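DNA photolyase (PDB 4U63) probably repairs cyclobutane pyrimidine dimers in ultraviolet-damaged DNA with light, using a bound FAD and a methenyltetrahydrofolate antenna. Local coordinates at residues 373-378 against 478-483; 342-347 against 419-424; 101-106 against 134-139. All blocks are in the same frame, centred on the assembly; numbering follows the deposited sequence. Where two conformers were deposited one is given.

Interaction 1 of 3, residues 373-378 against 478-483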
loop_
_atom_site.group_PDB
_atom_site.type_symbol
_atom_site.label_atom_id
_atom_site.label_comp_id
_atom_site.label_asym_id
_atom_site.label_seq_id
_atom_site.Cartn_x
_atom_site.Cartn_y
_atom_site.Cartn_z
ATOM N N ILE A 373 -17.063 9.686 -5.653
ATOM C CA ILE A 373 -17.946 9.899 -4.493
ATOM C C ILE A 373 -18.893 11.076 -4.707
ATOM O O ILE A 373 -20.087 10.996 -4.381
ATOM C CB ILE A 373 -17.091 10.147 -3.220
ATOM C CG1 ILE A 373 -16.278 8.889 -2.887
ATOM C CG2 ILE A 373 -17.955 10.558 -2.022
ATOM C CD1 ILE A 373 -15.085 9.146 -1.998
ATOM N N LYS A 374 -18.365 12.171 -5.244
ATOM C CA LYS A 374 -19.136 13.414 -5.348
ATOM C C LYS A 374 -19.734 13.637 -6.718
ATOM O O LYS A 374 -20.926 13.840 -6.827
ATOM C CB LYS A 374 -18.278 14.584 -4.902
ATOM C CG LYS A 374 -17.817 14.361 -3.472
ATOM C CD LYS A 374 -17.077 15.524 -2.907
ATOM C CE LYS A 374 -16.714 15.252 -1.462
ATOM N NZ LYS A 374 -15.997 16.406 -0.894
ATOM N N HIS A 375 -18.926 13.585 -7.765
ATOM C CA HIS A 375 -19.467 13.773 -9.119
ATOM C C HIS A 375 -20.362 12.640 -9.584
ATOM O O HIS A 375 -21.376 12.907 -10.223
ATOM C CB HIS A 375 -18.353 14.019 -10.128
ATOM C CG HIS A 375 -17.797 15.396 -10.054
ATOM N ND1 HIS A 375 -16.949 15.793 -9.046
ATOM C CD2 HIS A 375 -17.983 16.477 -10.842
ATOM C CE1 HIS A 375 -16.625 17.057 -9.222
ATOM N NE2 HIS A 375 -17.239 17.496 -10.301
ATOM N N LEU A 376 -20.010 11.391 -9.268
ATOM C CA LEU A 376 -20.858 10.247 -9.658
ATOM C C LEU A 376 -21.777 9.752 -8.529
ATOM O O LEU A 376 -22.667 8.949 -8.769
ATOM C CB LEU A 376 -20.002 9.098 -10.196
ATOM C CG LEU A 376 -19.011 9.489 -11.294
ATOM C CD1 LEU A 376 -18.229 8.272 -11.769
ATOM C CD2 LEU A 376 -19.729 10.151 -12.466
ATOM N N LEU A 377 -21.558 10.237 -7.308
ATOM C CA LEU A 377 -22.361 9.846 -6.150
ATOM C C LEU A 377 -22.382 8.332 -5.947
ATOM O O LEU A 377 -23.433 7.748 -5.646
ATOM C CB LEU A 377 -23.778 10.423 -6.279
ATOM C CG LEU A 377 -24.403 10.908 -4.978
ATOM C CD1 LEU A 377 -23.614 12.093 -4.444
ATOM C CD2 LEU A 377 -25.860 11.279 -5.182
ATOM N N ILE A 378 -21.219 7.704 -6.111
ATOM C CA ILE A 378 -21.086 6.257 -5.979
ATOM C C ILE A 378 -20.397 5.930 -4.669
ATOM O O ILE A 378 -19.436 6.602 -4.280
ATOM C CB ILE A 378 -20.302 5.662 -7.158
ATOM C CG1 ILE A 378 -21.168 5.692 -8.417
ATOM C CG2 ILE A 378 -19.874 4.234 -6.865
ATOM C CD1 ILE A 378 -20.418 5.322 -9.670
ATOM N N VAL A 478 -20.741 13.423 -16.853
ATOM C CA VAL A 478 -21.652 14.271 -16.077
ATOM C C VAL A 478 -21.193 15.736 -16.238
ATOM O O VAL A 478 -19.999 16.003 -16.422
ATOM C CB VAL A 478 -21.693 13.839 -14.587
ATOM C CG1 VAL A 478 -20.369 14.141 -13.888
ATOM C CG2 VAL A 478 -22.870 14.487 -13.867
ATOM N N ASP A 479 -22.147 16.668 -16.188
ATOM C CA ASP A 479 -21.850 18.099 -16.182
ATOM C C ASP A 479 -21.419 18.479 -14.769
ATOM O O ASP A 479 -22.058 18.066 -13.805
ATOM C CB ASP A 479 -23.089 18.901 -16.592
ATOM C CG ASP A 479 -22.914 20.401 -16.405
ATOM O OD1 ASP A 479 -22.209 21.035 -17.213
ATOM O OD2 ASP A 479 -23.500 20.950 -15.455
ATOM N N HIS A 480 -20.341 19.255 -14.649
ATOM C CA HIS A 480 -19.814 19.639 -13.327
ATOM C C HIS A 480 -20.866 20.312 -12.452
ATOM O O HIS A 480 -21.059 19.914 -11.301
ATOM C CB HIS A 480 -18.596 20.563 -13.448
ATOM C CG HIS A 480 -18.191 21.181 -12.143
ATOM N ND1 HIS A 480 -17.595 20.457 -11.140
ATOM C CD2 HIS A 480 -18.309 22.443 -11.673
ATOM C CE1 HIS A 480 -17.357 21.241 -10.105
ATOM N NE2 HIS A 480 -17.782 22.453 -10.403
ATOM N N GLY A 481 -21.528 21.334 -12.999
ATOM C CA GLY A 481 -22.544 22.089 -12.264
ATOM C C GLY A 481 -23.679 21.207 -11.770
ATOM O O GLY A 481 -24.033 21.244 -10.598
ATOM N N LYS A 482 -24.234 20.396 -12.663
ATOM C CA LYS A 482 -25.339 19.494 -12.300
ATOM C C LYS A 482 -24.886 18.449 -11.271
ATOM O O LYS A 482 -25.630 18.110 -10.346
ATOM C CB LYS A 482 -25.901 18.783 -13.539
ATOM C CG LYS A 482 -26.396 19.713 -14.645
ATOM C CD LYS A 482 -27.891 19.963 -14.600
ATOM C CE LYS A 482 -28.310 20.972 -15.665
ATOM N NZ LYS A 482 -27.937 20.559 -17.052
ATOM N N ALA A 483 -23.668 17.938 -11.437
ATOM C CA ALA A 483 -23.122 16.934 -10.513
ATOM C C ALA A 483 -22.952 17.538 -9.130
ATOM O O ALA A 483 -23.296 16.927 -8.123
ATOM C CB ALA A 483 -21.795 16.405 -11.016
HETATM O O HOH W 1 -23.463 14.107 -8.051
#
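His375 and His480 join edge to edge in a buried, mixed polar and apolar contact between the C-terminal end of helix 362-375 and the start of helix 480-495. The link is a single hydrogen bond, NE2 of His375 to ND1 of His480, 3.1 Å long and nearly straight at 163°. Either nitrogen could be the donor. Each nitrogen lies close to the plane of the other ring, and the ring planes are 31° apart, so the imidazoles meet rim to rim and do not stack. His480 reaches across with its CG anti to the backbone N (chi1 169°), which carries the ring off the first turn of its helix toward His375. The ring of His375 stacks on Phe371 of its own helix.

Beside the imidazole pair the helices come close. The CA atoms of His375 and Ala483 are 5.0 Å apart. The small Ala483 CB packs 3.6 Å from His375 O and also touches CD2 of the ring. A water sits 2.8 Å from both Lys374 O and Ala483 O and links the two backbones. Arg486 further along helix 480-495 bonds to His375 O. Val478 CG1 adds a looser apolar contact with Leu376 CD2, 4.3 Å away.

Asp479 starts the second helix: its OD2 accepts from Lys482 N at 2.9 Å. This is an N-cap, here at the head of the C-terminal helix, which is laid against a helix end in the all-helical FAD-binding domain of a photolyase.

Interaction 2 of 3, residues 342-347 against 419-424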
loop_
_atom_site.group_PDB
_atom_site.type_symbol
_atom_site.label_atom_id
_atom_site.label_comp_id
_atom_site.label_asym_id
_atom_site.label_seq_id
_atom_site.Cartn_x
_atom_site.Cartn_y
_atom_site.Cartn_z
ATOM N N THR A 342 -14.316 8.876 -18.247
ATOM C CA THR A 342 -15.221 9.856 -17.668
ATOM C C THR A 342 -15.372 11.114 -18.526
ATOM O O THR A 342 -16.338 11.854 -18.362
ATOM C CB THR A 342 -14.747 10.277 -16.274
ATOM O OG1 THR A 342 -13.511 11.008 -16.378
ATOM C CG2 THR A 342 -14.546 9.046 -15.385
ATOM N N GLY A 343 -14.413 11.364 -19.420
ATOM C CA GLY A 343 -14.396 12.592 -20.224
ATOM C C GLY A 343 -13.737 13.771 -19.510
ATOM O O GLY A 343 -13.695 14.876 -20.059
ATOM N N TYR A 344 -13.246 13.535 -18.285
ATOM C CA TYR A 344 -12.456 14.499 -17.516
ATOM C C TYR A 344 -11.007 14.022 -17.583
ATOM O O TYR A 344 -10.645 13.046 -16.920
ATOM C CB TYR A 344 -12.948 14.568 -16.062
ATOM C CG TYR A 344 -14.266 15.289 -15.930
ATOM C CD1 TYR A 344 -15.478 14.621 -16.151
ATOM C CD2 TYR A 344 -14.312 16.646 -15.606
ATOM C CE1 TYR A 344 -16.694 15.285 -16.046
ATOM C CE2 TYR A 344 -15.520 17.316 -15.501
ATOM C CZ TYR A 344 -16.710 16.635 -15.720
ATOM O OH TYR A 344 -17.904 17.315 -15.611
ATOM N N PRO A 345 -10.169 14.686 -18.405
ATOM C CA PRO A 345 -8.821 14.140 -18.674
ATOM C C PRO A 345 -7.963 13.784 -17.460
ATOM O O PRO A 345 -7.328 12.749 -17.467
ATOM C CB PRO A 345 -8.176 15.239 -19.503
ATOM C CG PRO A 345 -9.328 15.798 -20.271
ATOM C CD PRO A 345 -10.449 15.846 -19.273
ATOM N N ILE A 346 -7.943 14.621 -16.432
ATOM C CA ILE A 346 -7.091 14.335 -15.266
ATOM C C ILE A 346 -7.546 13.058 -14.548
ATOM O O ILE A 346 -6.720 12.274 -14.087
ATOM C CB ILE A 346 -6.982 15.553 -14.305
ATOM C CG1 ILE A 346 -5.928 15.316 -13.222
ATOM C CG2 ILE A 346 -8.314 15.894 -13.651
ATOM C CD1 ILE A 346 -4.520 15.194 -13.742
ATOM N N VAL A 347 -8.863 12.858 -14.479
ATOM C CA VAL A 347 -9.439 11.661 -13.862
ATOM C C VAL A 347 -9.072 10.450 -14.707
ATOM O O VAL A 347 -8.582 9.442 -14.199
ATOM C CB VAL A 347 -10.972 11.783 -13.728
ATOM C CG1 VAL A 347 -11.604 10.470 -13.262
ATOM C CG2 VAL A 347 -11.319 12.920 -12.775
ATOM N N ILE A 419 -16.350 20.714 -2.940
ATOM C CA ILE A 419 -16.315 19.957 -4.196
ATOM C C ILE A 419 -15.624 20.786 -5.262
ATOM O O ILE A 419 -16.202 21.740 -5.778
ATOM C CB ILE A 419 -17.729 19.645 -4.704
ATOM C CG1 ILE A 419 -18.547 18.920 -3.643
ATOM C CG2 ILE A 419 -17.660 18.826 -5.997
ATOM C CD1 ILE A 419 -20.013 18.846 -3.973
ATOM N N PHE A 420 -14.397 20.437 -5.595
ATOM C CA PHE A 420 -13.694 21.142 -6.664
ATOM C C PHE A 420 -13.893 20.474 -7.990
ATOM O O PHE A 420 -14.091 19.257 -8.077
ATOM C CB PHE A 420 -12.202 21.227 -6.404
ATOM C CG PHE A 420 -11.868 21.865 -5.113
ATOM C CD1 PHE A 420 -11.967 23.234 -4.957
ATOM C CD2 PHE A 420 -11.459 21.096 -4.049
ATOM C CE1 PHE A 420 -11.657 23.828 -3.755
ATOM C CE2 PHE A 420 -11.150 21.679 -2.844
ATOM C CZ PHE A 420 -11.250 23.046 -2.698
ATOM N N ASN A 421 -13.816 21.311 -9.019
ATOM C CA ASN A 421 -13.870 20.881 -10.386
ATOM C C ASN A 421 -12.561 20.159 -10.716
ATOM O O ASN A 421 -11.486 20.718 -10.513
ATOM C CB ASN A 421 -14.053 22.095 -11.297
ATOM C CG ASN A 421 -14.511 21.722 -12.687
ATOM O OD1 ASN A 421 -14.241 20.630 -13.169
ATOM N ND2 ASN A 421 -15.219 22.640 -13.340
ATOM N N PRO A 422 -12.646 18.910 -11.210
ATOM C CA PRO A 422 -11.451 18.196 -11.677
ATOM C C PRO A 422 -10.650 18.989 -12.708
ATOM O O PRO A 422 -9.432 18.873 -12.764
ATOM C CB PRO A 422 -12.017 16.939 -12.336
ATOM C CG PRO A 422 -13.381 16.763 -11.788
ATOM C CD PRO A 422 -13.864 18.078 -11.280
ATOM N N ILE A 423 -11.347 19.786 -13.510
ATOM C CA ILE A 423 -10.719 20.598 -14.550
ATOM C C ILE A 423 -9.741 21.580 -13.916
ATOM O O ILE A 423 -8.599 21.686 -14.350
ATOM C CB ILE A 423 -11.772 21.375 -15.368
ATOM C CG1 ILE A 423 -12.741 20.411 -16.058
ATOM C CG2 ILE A 423 -11.126 22.267 -16.429
ATOM C CD1 ILE A 423 -14.128 20.991 -16.221
ATOM N N LEU A 424 -10.206 22.282 -12.889
ATOM C CA LEU A 424 -9.392 23.261 -12.165
ATOM C C LEU A 424 -8.230 22.591 -11.424
ATOM O O LEU A 424 -7.108 23.097 -11.426
ATOM C CB LEU A 424 -10.258 24.047 -11.172
ATOM C CG LEU A 424 -11.389 24.899 -11.758
ATOM C CD1 LEU A 424 -12.289 25.421 -10.647
ATOM C CD2 LEU A 424 -10.833 26.043 -12.590
#
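Pro422 packs against Tyr344, Ile346 and Val347, and the contact is largely apolar, without a polar bond between the segments. Its CG lies 3.9 Å from CD2 of the Tyr344 ring, approached obliquely. Ile423 extends the same patch, with CD1 4.0 Å from Tyr344 CE2. Pro422 CB also meets Val347 CG2 at 4.1 Å; the two side chains run alongside each other in the same direction. The CG2 branch of Ile346 sits between its own backbone N and carbonyl carbon, and this brings it 3.3 Å from Pro422 O.

The next shell sets these groups in place. Tyr344 OH bonds to Val478 O, which ties the far end of the ring. Phe371 of helix 362-375 touches both Tyr344 and Pro422. Thr342 OG1 accepts from Tyr344 N at 3.2 Å, forming an ST turn, and also bonds to Asp348. Across the contact, Asn421 OD1 accepts from Ile423 N at 3.0 Å, with the donor 48° out of the amide carbonyl plane.

Tyr344 and Asn421 both occupy N-cap positions. Two helix starts, those of 345-357 and 422-429, thus meet through an aromatic ring and a first-turn proline in the helical FAD-binding domain.

Interaction 3 of 3, residues 101-106 against 134-139. With SO4 (sulfate ion), chain O; SO4 (sulfate ion), chain E.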
loop_
_atom_site.group_PDB
_atom_site.type_symbol
_atom_site.label_atom_id
_atom_site.label_comp_id
_atom_site.label_asym_id
_atom_site.label_seq_id
_atom_site.Cartn_x
_atom_site.Cartn_y
_atom_site.Cartn_z
ATOM N N ARG A 101 -2.473 -26.055 11.358
ATOM C CA ARG A 101 -2.185 -27.411 10.878
ATOM C C ARG A 101 -0.801 -27.470 10.212
ATOM O O ARG A 101 -0.023 -28.390 10.470
ATOM C CB ARG A 101 -3.292 -27.871 9.914
ATOM C CG ARG A 101 -3.380 -29.372 9.663
ATOM C CD ARG A 101 -2.475 -29.843 8.538
ATOM N NE ARG A 101 -2.730 -29.134 7.277
ATOM C CZ ARG A 101 -1.856 -29.001 6.272
ATOM N NH1 ARG A 101 -0.625 -29.521 6.346
ATOM N NH2 ARG A 101 -2.214 -28.331 5.180
ATOM N N ILE A 102 -0.494 -26.484 9.375
ATOM C CA ILE A 102 0.807 -26.436 8.686
ATOM C C ILE A 102 1.956 -26.293 9.684
ATOM O O ILE A 102 2.963 -27.003 9.594
ATOM C CB ILE A 102 0.848 -25.301 7.637
ATOM C CG1 ILE A 102 -0.001 -25.697 6.432
ATOM C CG2 ILE A 102 2.274 -24.994 7.188
ATOM C CD1 ILE A 102 -0.452 -24.520 5.610
ATOM N N LEU A 103 1.801 -25.376 10.632
ATOM C CA LEU A 103 2.844 -25.147 11.630
ATOM C C LEU A 103 3.048 -26.369 12.525
ATOM O O LEU A 103 4.178 -26.749 12.791
ATOM C CB LEU A 103 2.550 -23.892 12.447
ATOM C CG LEU A 103 2.695 -22.573 11.678
ATOM C CD1 LEU A 103 2.145 -21.431 12.504
ATOM C CD2 LEU A 103 4.146 -22.282 11.287
ATOM N N ARG A 104 1.957 -26.989 12.971
ATOM C CA ARG A 104 2.055 -28.214 13.774
ATOM C C ARG A 104 2.753 -29.346 13.021
ATOM O O ARG A 104 3.558 -30.074 13.601
ATOM C CB ARG A 104 0.676 -28.669 14.241
ATOM C CG ARG A 104 0.117 -27.848 15.377
ATOM C CD ARG A 104 -1.265 -28.351 15.750
ATOM N NE ARG A 104 -1.908 -27.537 16.781
ATOM C CZ ARG A 104 -1.631 -27.594 18.087
ATOM N NH1 ARG A 104 -0.703 -28.427 18.559
ATOM N NH2 ARG A 104 -2.292 -26.806 18.935
ATOM N N ASP A 105 2.440 -29.486 11.734
ATOM C CA ASP A 105 3.084 -30.493 10.898
ATOM C C ASP A 105 4.585 -30.205 10.733
ATOM O O ASP A 105 5.397 -31.124 10.833
ATOM C CB ASP A 105 2.393 -30.598 9.536
ATOM C CG ASP A 105 1.010 -31.245 9.620
ATOM O OD1 ASP A 105 0.513 -31.539 10.739
ATOM O OD2 ASP A 105 0.408 -31.461 8.546
ATOM N N LEU A 106 4.949 -28.944 10.495
ATOM C CA LEU A 106 6.375 -28.552 10.418
ATOM C C LEU A 106 7.108 -28.797 11.734
ATOM O O LEU A 106 8.235 -29.284 11.742
ATOM C CB LEU A 106 6.540 -27.081 10.020
ATOM C CG LEU A 106 6.348 -26.756 8.543
ATOM C CD1 LEU A 106 6.293 -25.249 8.339
ATOM C CD2 LEU A 106 7.460 -27.361 7.697
ATOM N N GLN A 134 -1.804 -18.455 21.294
ATOM C CA GLN A 134 -2.323 -19.105 22.495
ATOM C C GLN A 134 -2.441 -20.626 22.327
ATOM O O GLN A 134 -2.115 -21.375 23.245
ATOM C CB GLN A 134 -3.682 -18.517 22.896
ATOM C CG GLN A 134 -4.213 -19.025 24.234
ATOM C CD GLN A 134 -3.283 -18.698 25.386
ATOM O OE1 GLN A 134 -2.973 -17.534 25.625
ATOM N NE2 GLN A 134 -2.834 -19.718 26.103
ATOM N N LYS A 135 -2.924 -21.075 21.172
ATOM C CA LYS A 135 -3.065 -22.517 20.918
ATOM C C LYS A 135 -1.717 -23.222 20.926
ATOM O O LYS A 135 -1.587 -24.289 21.509
ATOM C CB LYS A 135 -3.762 -22.784 19.582
ATOM C CG LYS A 135 -5.268 -22.580 19.625
ATOM C CD LYS A 135 -5.867 -22.750 18.242
ATOM C CE LYS A 135 -7.289 -22.220 18.166
ATOM N NZ LYS A 135 -8.278 -23.099 18.844
ATOM N N LEU A 136 -0.719 -22.623 20.284
ATOM C CA LEU A 136 0.609 -23.218 20.242
ATOM C C LEU A 136 1.263 -23.211 21.627
ATOM O O LEU A 136 1.861 -24.215 22.032
ATOM C CB LEU A 136 1.491 -22.512 19.202
ATOM C CG LEU A 136 1.049 -22.665 17.733
ATOM C CD1 LEU A 136 2.016 -21.940 16.810
ATOM C CD2 LEU A 136 0.927 -24.125 17.315
ATOM N N ARG A 137 1.141 -22.098 22.350
ATOM C CA ARG A 137 1.684 -22.002 23.711
ATOM C C ARG A 137 1.034 -22.998 24.662
ATOM O O ARG A 137 1.712 -23.566 25.520
ATOM C CB ARG A 137 1.563 -20.584 24.255
ATOM C CG ARG A 137 2.568 -19.623 23.646
ATOM C CD ARG A 137 2.318 -18.204 24.111
ATOM N NE ARG A 137 3.413 -17.306 23.729
ATOM C CZ ARG A 137 3.387 -15.978 23.856
ATOM N NH1 ARG A 137 2.315 -15.355 24.353
ATOM N NH2 ARG A 137 4.439 -15.260 23.480
ATOM N N ASP A 138 -0.270 -23.216 24.498
ATOM C CA ASP A 138 -1.001 -24.203 25.291
ATOM C C ASP A 138 -0.458 -25.627 25.093
ATOM O O ASP A 138 -0.579 -26.446 25.972
ATOM C CB ASP A 138 -2.509 -24.166 24.970
ATOM C CG ASP A 138 -3.230 -22.958 25.591
ATOM O OD1 ASP A 138 -2.624 -22.248 26.423
ATOM O OD2 ASP A 138 -4.413 -22.716 25.244
ATOM N N ASP A 139 0.147 -25.904 23.936
ATOM C CA ASP A 139 0.791 -27.205 23.705
ATOM C C ASP A 139 2.306 -27.176 23.952
ATOM O O ASP A 139 3.026 -28.066 23.510
ATOM C CB ASP A 139 0.462 -27.719 22.292
ATOM C CG ASP A 139 -0.906 -28.404 22.220
ATOM O OD1 ASP A 139 -1.296 -29.094 23.174
ATOM O OD2 ASP A 139 -1.582 -28.235 21.185
HETATM S S SO4 O . -6.055 -27.755 5.648
HETATM O O1 SO4 O . -6.449 -28.067 7.039
HETATM O O2 SO4 O . -6.297 -28.928 4.781
HETATM O O3 SO4 O . -6.854 -26.616 5.151
HETATM O O4 SO4 O . -4.625 -27.386 5.618
HETATM S S SO4 E . 5.125 -11.855 22.130
HETATM O O1 SO4 E . 4.500 -12.409 23.344
HETATM O O2 SO4 E . 6.391 -12.541 21.823
HETATM O O3 SO4 E . 4.169 -12.031 21.017
HETATM O O4 SO4 E . 5.415 -10.421 22.337
#
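The guanidinium of Arg104 has Leu136 CD2 over one face and the carboxylate of Asp139 at its edge. NH1 and NH2 both point at a single oxygen, Asp139 OD2, each 2.8 Å away. This is an end-on salt bridge. Both bonds are bent, near 135°, as expected when two nitrogens share one acceptor. The guanidinium and carboxylate planes are 77° apart. OD2 is met nearly along its C-O axis by NH2 and from above the carboxylate plane by NH1. The Arg104 chain is extended from CG to NE and reaches across to the other helix. Its NE also forms a salt bridge with Glu100, which gives the guanidinium a second acidic partner.

Helices 99-110 and 123-138 pack on the same face of the parallel sheet of the Rossmann-like N-terminal domain, as neighbouring beta-alpha-beta crossovers. The two segments run in roughly the same direction, 30° apart, with axes 11.7 Å from each other. The apolar part is small: Leu103 CD1 touches Leu136 CD1 at 4.3 Å, and Leu103 also packs on strand 27-31.

Two further arginines bind sulfate ions, probably from the crystallisation liquor. Arg101 donates from NE and NH2 to O4 of one sulfate (chain O), with NH2 2.6 Å from it, while its NH1 pairs with Asp105 OD2 one turn on. Arg137 NH2 donates to O1 of the sulfate of chain E, 2.9 Å away, and to Val143 O.

Overall arrangement
Interactions 1 and 2 are neighbours in the FAD-binding domain, with centres 10 Å apart. Their segments alternate along the chain. They touch through the tyrosine hydroxyl of interaction 2, and His375 CE1 packs 3.5 Å from Phe420 O. Helix 362-375 belongs to interaction 1 and also packs against interaction 2. Both are buried, but interaction 1 relies on a histidine pair and a bridging water, whereas interaction 2 meets through apolar side chains. Interaction 3 lies about 53 Å from interaction 1, centre to centre, on the opposite side of the chain's centre. It is partly exposed, and there a charged pair near the surface accompanies a small leucine contact beside the sheet.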